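Local coordinates for pesticidial crystal protein CRY2AA (Bacillus thuringiensis serovar kurstaki, PDB 1I5P), which lyses midgut epithelial cells of dipteran and lepidopteran larvae after binding to them, acting as a three-domain insecticidal delta-endotoxin, at residues Ile34-Leu48 / Arg412-Arg424. Numbering follows the deposited sequence.
Sequences IQKEWMEWKRTDHSL and RGNSNYFPDYFIR
W38 and P419 meet where the helix ending at T44 passes the type II turn F418-Y421, their CA atoms 6.2 Å apart; the residues D45-L48 that follow the helix run past N414-F418. P419, whose rigid ring offers CH groups suited to aromatic faces, fits the corner made by two tryptophans about one helical turn apart. CD stands 3.7 Å from the centroid of the W38 six-membered ring, almost on its normal, and 3.8 Å from that of the W41 five-membered ring, with W38 CZ3 beside it on the same W41 face. With CG anti to N (chi1 168°), the W41 indole lies beside its carbonyl carbon; from there a face meets P419 while NE1 points to Y417 O. That hydrogen bond, 2.8 Å long, is bent (143° at the hydrogen) and satisfies an indole N-H costly to bury. CZ2, the benzo carbon on the N-H side, packs obliquely on F418 CD2. Past the helix, the H46 imidazole stacks on the N414 amide, planes 10° apart: two flat polar groups lie face to face, their edges left for other partners, such as E243 at NE2.

Water joins several other polar groups. One accepts from W38 NE1; another links E37 OE1 with Y417 OH and accepts from D420 N. Between the loops, one takes the H46 N-H and meets S415 OG, while another accepts from Y417 N and donates to H46 O. D420 holds the turn's third position, in the left-handed region that Gly, Asn and Asp tolerate better than most. Its carboxylate lies near that of E37, OE1 to OD1 4.5 Å, presumably eased by K29, which salt-bridges both. D45 OD2 comes obliquely to Y417 CD2, and OD1 pairs with R375.

The contact thus joins a helix of the N-terminal part to the middle, beta-prism domain: I34 and W38 touch helix 53-65, L48 and Y421 lie on helix 238-259, and N416 bonds to S376 of strand 373-377.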
loop_
_atom_site.group_PDB
_atom_site.type_symbol
_atom_site.label_atom_id
_atom_site.label_comp_id
_atom_site.label_asym_id
_atom_site.label_seq_id
_atom_site.Cartn_x
_atom_site.Cartn_y
_atom_site.Cartn_z
ATOM N N ILE A 34 2.593 7.763 -16.427
ATOM C CA ILE A 34 2.912 6.941 -15.269
ATOM C C ILE A 34 4.102 6.030 -15.564
ATOM O O ILE A 34 4.999 5.876 -14.734
ATOM C CB ILE A 34 1.694 6.096 -14.860
ATOM C CG1 ILE A 34 0.660 7.004 -14.182
ATOM C CG2 ILE A 34 2.121 4.947 -13.956
ATOM C CD1 ILE A 34 -0.729 6.401 -14.111
ATOM N N GLN A 35 4.107 5.430 -16.748
ATOM C CA GLN A 35 5.204 4.556 -17.139
ATOM C C GLN A 35 6.518 5.353 -17.155
ATOM O O GLN A 35 7.550 4.866 -16.685
ATOM C CB GLN A 35 4.904 3.935 -18.509
ATOM C CG GLN A 35 5.928 2.934 -19.021
ATOM C CD GLN A 35 5.311 1.938 -19.987
ATOM O OE1 GLN A 35 4.447 2.296 -20.789
ATOM N NE2 GLN A 35 5.750 0.685 -19.917
ATOM N N LYS A 36 6.479 6.578 -17.679
ATOM C CA LYS A 36 7.675 7.428 -17.714
ATOM C C LYS A 36 8.147 7.792 -16.314
ATOM O O LYS A 36 9.345 7.838 -16.053
ATOM C CB LYS A 36 7.412 8.733 -18.474
ATOM C CG LYS A 36 7.228 8.584 -19.969
ATOM C CD LYS A 36 7.210 9.951 -20.644
ATOM C CE LYS A 36 6.731 9.846 -22.088
ATOM N NZ LYS A 36 7.482 8.825 -22.868
ATOM N N GLU A 37 7.208 8.074 -15.416
ATOM C CA GLU A 37 7.584 8.430 -14.057
ATOM C C GLU A 37 8.275 7.276 -13.346
ATOM O O GLU A 37 9.261 7.476 -12.630
ATOM C CB GLU A 37 6.362 8.887 -13.259
ATOM C CG GLU A 37 5.974 10.331 -13.496
ATOM C CD GLU A 37 4.838 10.788 -12.601
ATOM O OE1 GLU A 37 4.781 10.361 -11.427
ATOM O OE2 GLU A 37 4.004 11.587 -13.071
ATOM N N TRP A 38 7.765 6.066 -13.539
ATOM C CA TRP A 38 8.376 4.904 -12.908
ATOM C C TRP A 38 9.749 4.637 -13.520
ATOM O O TRP A 38 10.684 4.259 -12.811
ATOM C CB TRP A 38 7.469 3.681 -13.041
ATOM C CG TRP A 38 6.448 3.618 -11.954
ATOM C CD1 TRP A 38 5.175 4.112 -11.989
ATOM C CD2 TRP A 38 6.641 3.102 -10.631
ATOM N NE1 TRP A 38 4.565 3.940 -10.775
ATOM C CE2 TRP A 38 5.442 3.324 -9.919
ATOM C CE3 TRP A 38 7.713 2.478 -9.975
ATOM C CZ2 TRP A 38 5.278 2.943 -8.582
ATOM C CZ3 TRP A 38 7.551 2.096 -8.642
ATOM C CH2 TRP A 38 6.340 2.332 -7.962
ATOM N N MET A 39 9.866 4.839 -14.833
ATOM C CA MET A 39 11.145 4.649 -15.513
ATOM C C MET A 39 12.151 5.664 -14.985
ATOM O O MET A 39 13.303 5.324 -14.740
ATOM C CB MET A 39 11.008 4.821 -17.032
ATOM C CG MET A 39 10.608 3.557 -17.782
ATOM S SD MET A 39 10.511 3.807 -19.570
ATOM C CE MET A 39 12.165 3.282 -20.090
ATOM N N GLU A 40 11.720 6.909 -14.813
ATOM C CA GLU A 40 12.621 7.934 -14.302
ATOM C C GLU A 40 12.982 7.635 -12.858
ATOM O O GLU A 40 14.115 7.837 -12.435
ATOM C CB GLU A 40 11.978 9.313 -14.404
ATOM C CG GLU A 40 12.220 9.962 -15.742
ATOM C CD GLU A 40 13.702 10.103 -16.035
ATOM O OE1 GLU A 40 14.325 11.023 -15.458
ATOM O OE2 GLU A 40 14.242 9.298 -16.830
ATOM N N TRP A 41 12.000 7.161 -12.105
ATOM C CA TRP A 41 12.210 6.797 -10.711
ATOM C C TRP A 41 13.340 5.765 -10.664
ATOM O O TRP A 41 14.282 5.879 -9.877
ATOM C CB TRP A 41 10.918 6.196 -10.144
ATOM C CG TRP A 41 11.053 5.520 -8.806
ATOM C CD1 TRP A 41 11.095 6.121 -7.580
ATOM C CD2 TRP A 41 11.099 4.106 -8.561
ATOM N NE1 TRP A 41 11.155 5.169 -6.585
ATOM C CE2 TRP A 41 11.159 3.927 -7.161
ATOM C CE3 TRP A 41 11.090 2.976 -9.388
ATOM C CZ2 TRP A 41 11.210 2.660 -6.572
ATOM C CZ3 TRP A 41 11.139 1.713 -8.802
ATOM C CH2 TRP A 41 11.197 1.568 -7.404
ATOM N N LYS A 42 13.249 4.763 -11.530
ATOM C CA LYS A 42 14.258 3.712 -11.572
ATOM C C LYS A 42 15.651 4.264 -11.819
ATOM O O LYS A 42 16.609 3.895 -11.139
ATOM C CB LYS A 42 13.923 2.698 -12.664
ATOM C CG LYS A 42 14.897 1.533 -12.740
ATOM C CD LYS A 42 14.958 0.800 -11.411
ATOM C CE LYS A 42 15.546 -0.588 -11.556
ATOM N NZ LYS A 42 15.533 -1.278 -10.245
ATOM N N ARG A 43 15.747 5.159 -12.792
ATOM C CA ARG A 43 17.014 5.760 -13.179
ATOM C C ARG A 43 17.682 6.653 -12.144
ATOM O O ARG A 43 18.889 6.569 -11.934
ATOM C CB ARG A 43 16.819 6.566 -14.469
ATOM C CG ARG A 43 18.084 7.238 -14.999
ATOM C CD ARG A 43 17.803 8.058 -16.258
ATOM N NE ARG A 43 17.125 9.330 -15.997
ATOM C CZ ARG A 43 17.735 10.441 -15.586
ATOM N NH1 ARG A 43 19.047 10.449 -15.382
ATOM N NH2 ARG A 43 17.039 11.556 -15.401
ATOM N N THR A 44 16.895 7.502 -11.494
ATOM C CA THR A 44 17.431 8.466 -10.536
ATOM C C THR A 44 17.166 8.233 -9.055
ATOM O O THR A 44 17.862 8.794 -8.209
ATOM C CB THR A 44 16.887 9.867 -10.842
ATOM O OG1 THR A 44 15.511 9.922 -10.445
ATOM C CG2 THR A 44 16.982 10.171 -12.336
ATOM N N ASP A 45 16.161 7.436 -8.723
ATOM C CA ASP A 45 15.855 7.246 -7.319
ATOM C C ASP A 45 16.254 5.925 -6.711
ATOM O O ASP A 45 16.768 5.029 -7.382
ATOM C CB ASP A 45 14.369 7.492 -7.073
ATOM C CG ASP A 45 13.976 8.936 -7.313
ATOM O OD1 ASP A 45 14.783 9.828 -6.987
ATOM O OD2 ASP A 45 12.863 9.176 -7.821
ATOM N N HIS A 46 16.029 5.834 -5.408
ATOM C CA HIS A 46 16.349 4.638 -4.676
ATOM C C HIS A 46 15.278 3.597 -4.935
ATOM O O HIS A 46 14.247 3.573 -4.268
ATOM C CB HIS A 46 16.437 4.935 -3.176
ATOM C CG HIS A 46 16.691 3.722 -2.339
ATOM N ND1 HIS A 46 17.730 2.850 -2.585
ATOM C CD2 HIS A 46 16.033 3.227 -1.262
ATOM C CE1 HIS A 46 17.698 1.869 -1.701
ATOM N NE2 HIS A 46 16.677 2.074 -0.887
ATOM N N SER A 47 15.509 2.763 -5.941
ATOM C CA SER A 47 14.583 1.688 -6.238
ATOM C C SER A 47 15.143 0.610 -5.331
ATOM O O SER A 47 16.281 0.711 -4.888
ATOM C CB SER A 47 14.695 1.258 -7.701
ATOM O OG SER A 47 15.956 0.658 -7.964
ATOM N N LEU A 48 14.379 -0.415 -5.016
ATOM C CA LEU A 48 14.943 -1.446 -4.146
ATOM C C LEU A 48 15.315 -2.599 -5.051
ATOM O O LEU A 48 15.134 -3.749 -4.686
ATOM C CB LEU A 48 13.903 -1.906 -3.127
ATOM C CG LEU A 48 13.648 -1.009 -1.923
ATOM C CD1 LEU A 48 13.151 0.369 -2.364
ATOM C CD2 LEU A 48 12.638 -1.708 -1.031
ATOM N N ARG A 412 21.088 13.967 2.182
ATOM C CA ARG A 412 22.160 13.187 1.580
ATOM C C ARG A 412 21.839 11.711 1.767
ATOM O O ARG A 412 20.991 11.355 2.587
ATOM C CB ARG A 412 23.518 13.534 2.210
ATOM C CG ARG A 412 23.589 13.405 3.720
ATOM C CD ARG A 412 24.960 13.856 4.243
ATOM N NE ARG A 412 26.055 13.008 3.764
ATOM C CZ ARG A 412 27.315 13.099 4.183
ATOM N NH1 ARG A 412 27.651 14.003 5.093
ATOM N NH2 ARG A 412 28.240 12.277 3.701
ATOM N N GLY A 413 22.512 10.859 1.003
ATOM C CA GLY A 413 22.263 9.432 1.088
ATOM C C GLY A 413 21.029 9.087 0.278
ATOM O O GLY A 413 20.567 9.909 -0.511
ATOM N N ASN A 414 20.485 7.889 0.461
ATOM C CA ASN A 414 19.291 7.499 -0.290
ATOM C C ASN A 414 18.076 8.310 0.127
ATOM O O ASN A 414 17.860 8.550 1.315
ATOM C CB ASN A 414 18.945 6.026 -0.063
ATOM C CG ASN A 414 19.997 5.075 -0.585
ATOM O OD1 ASN A 414 20.567 5.281 -1.648
ATOM N ND2 ASN A 414 20.238 4.005 0.164
ATOM N N SER A 415 17.282 8.729 -0.850
ATOM C CA SER A 415 16.057 9.454 -0.549
ATOM C C SER A 415 14.954 8.431 -0.787
ATOM O O SER A 415 15.085 7.551 -1.642
ATOM C CB SER A 415 15.866 10.661 -1.476
ATOM O OG SER A 415 15.324 10.274 -2.723
ATOM N N ASN A 416 13.877 8.537 -0.020
ATOM C CA ASN A 416 12.766 7.609 -0.140
ATOM C C ASN A 416 11.601 8.286 -0.837
ATOM O O ASN A 416 11.116 9.325 -0.402
ATOM C CB ASN A 416 12.375 7.116 1.250
ATOM C CG ASN A 416 13.580 6.644 2.039
ATOM O OD1 ASN A 416 14.174 5.610 1.718
ATOM N ND2 ASN A 416 13.963 7.408 3.063
ATOM N N TYR A 417 11.156 7.675 -1.927
ATOM C CA TYR A 417 10.069 8.228 -2.719
ATOM C C TYR A 417 9.584 7.187 -3.720
ATOM O O TYR A 417 10.373 6.379 -4.206
ATOM C CB TYR A 417 10.582 9.459 -3.476
ATOM C CG TYR A 417 9.677 9.930 -4.588
ATOM C CD1 TYR A 417 8.559 10.711 -4.312
ATOM C CD2 TYR A 417 9.915 9.560 -5.919
ATOM C CE1 TYR A 417 7.694 11.113 -5.321
ATOM C CE2 TYR A 417 9.053 9.956 -6.939
ATOM C CZ TYR A 417 7.943 10.729 -6.631
ATOM O OH TYR A 417 7.062 11.091 -7.623
ATOM N N PHE A 418 8.289 7.199 -4.012
ATOM C CA PHE A 418 7.707 6.280 -4.987
ATOM C C PHE A 418 6.664 7.057 -5.787
ATOM O O PHE A 418 5.866 7.791 -5.206
ATOM C CB PHE A 418 7.044 5.082 -4.292
ATOM C CG PHE A 418 7.949 4.357 -3.331
ATOM C CD1 PHE A 418 8.021 4.745 -1.995
ATOM C CD2 PHE A 418 8.740 3.296 -3.766
ATOM C CE1 PHE A 418 8.868 4.083 -1.097
ATOM C CE2 PHE A 418 9.590 2.627 -2.884
ATOM C CZ PHE A 418 9.655 3.022 -1.545
ATOM N N PRO A 419 6.652 6.899 -7.124
ATOM C CA PRO A 419 5.695 7.598 -7.992
ATOM C C PRO A 419 4.268 7.439 -7.503
ATOM O O PRO A 419 3.859 6.336 -7.141
ATOM C CB PRO A 419 5.921 6.937 -9.355
ATOM C CG PRO A 419 7.384 6.632 -9.315
ATOM C CD PRO A 419 7.522 6.022 -7.928
ATOM N N ASP A 420 3.527 8.546 -7.482
ATOM C CA ASP A 420 2.129 8.563 -7.032
ATOM C C ASP A 420 1.930 8.217 -5.557
ATOM O O ASP A 420 0.799 8.040 -5.093
ATOM C CB ASP A 420 1.279 7.639 -7.906
ATOM C CG ASP A 420 1.212 8.110 -9.354
ATOM O OD1 ASP A 420 0.785 9.263 -9.592
ATOM O OD2 ASP A 420 1.587 7.327 -10.252
ATOM N N TYR A 421 3.026 8.113 -4.816
ATOM C CA TYR A 421 2.932 7.839 -3.388
ATOM C C TYR A 421 3.263 9.110 -2.640
ATOM O O TYR A 421 4.193 9.834 -3.003
ATOM C CB TYR A 421 3.917 6.749 -2.947
ATOM C CG TYR A 421 3.457 5.331 -3.205
ATOM C CD1 TYR A 421 3.473 4.798 -4.492
ATOM C CD2 TYR A 421 3.047 4.508 -2.154
ATOM C CE1 TYR A 421 3.101 3.487 -4.733
ATOM C CE2 TYR A 421 2.670 3.185 -2.384
ATOM C CZ TYR A 421 2.702 2.682 -3.675
ATOM O OH TYR A 421 2.333 1.377 -3.912
ATOM N N PHE A 422 2.490 9.389 -1.600
ATOM C CA PHE A 422 2.729 10.565 -0.779
ATOM C C PHE A 422 3.120 10.094 0.608
ATOM O O PHE A 422 2.734 9.003 1.038
ATOM C CB PHE A 422 1.468 11.431 -0.660
ATOM C CG PHE A 422 0.952 11.953 -1.971
ATOM C CD1 PHE A 422 0.071 11.198 -2.737
ATOM C CD2 PHE A 422 1.356 13.194 -2.443
ATOM C CE1 PHE A 422 -0.411 11.678 -3.953
ATOM C CE2 PHE A 422 0.880 13.685 -3.666
ATOM C CZ PHE A 422 -0.004 12.919 -4.419
ATOM N N ILE A 423 3.903 10.905 1.307
ATOM C CA ILE A 423 4.265 10.553 2.663
ATOM C C ILE A 423 3.069 11.031 3.482
ATOM O O ILE A 423 2.971 12.209 3.817
ATOM C CB ILE A 423 5.546 11.276 3.116
ATOM C CG1 ILE A 423 6.749 10.729 2.339
ATOM C CG2 ILE A 423 5.752 11.081 4.615
ATOM C CD1 ILE A 423 8.046 11.459 2.620
ATOM N N ARG A 424 2.146 10.118 3.764
ATOM C CA ARG A 424 0.950 10.453 4.526
ATOM C C ARG A 424 1.132 10.350 6.034
ATOM O O ARG A 424 0.240 10.707 6.797
ATOM C CB ARG A 424 -0.221 9.578 4.081
ATOM C CG ARG A 424 -0.695 9.880 2.661
ATOM C CD ARG A 424 -1.123 11.334 2.509
ATOM N NE ARG A 424 -1.532 11.627 1.139
ATOM C CZ ARG A 424 -1.787 12.845 0.672
ATOM N NH1 ARG A 424 -1.681 13.903 1.468
ATOM N NH2 ARG A 424 -2.134 13.004 -0.597
HETATM O O HOH W 1 7.510 10.514 -10.027
HETATM O O HOH W 2 4.183 11.169 -8.766
HETATM O O HOH W 3 1.910 4.913 -10.067
HETATM O O HOH W 4 12.371 5.050 -2.489
HETATM O O HOH W 5 14.699 7.759 -4.095
#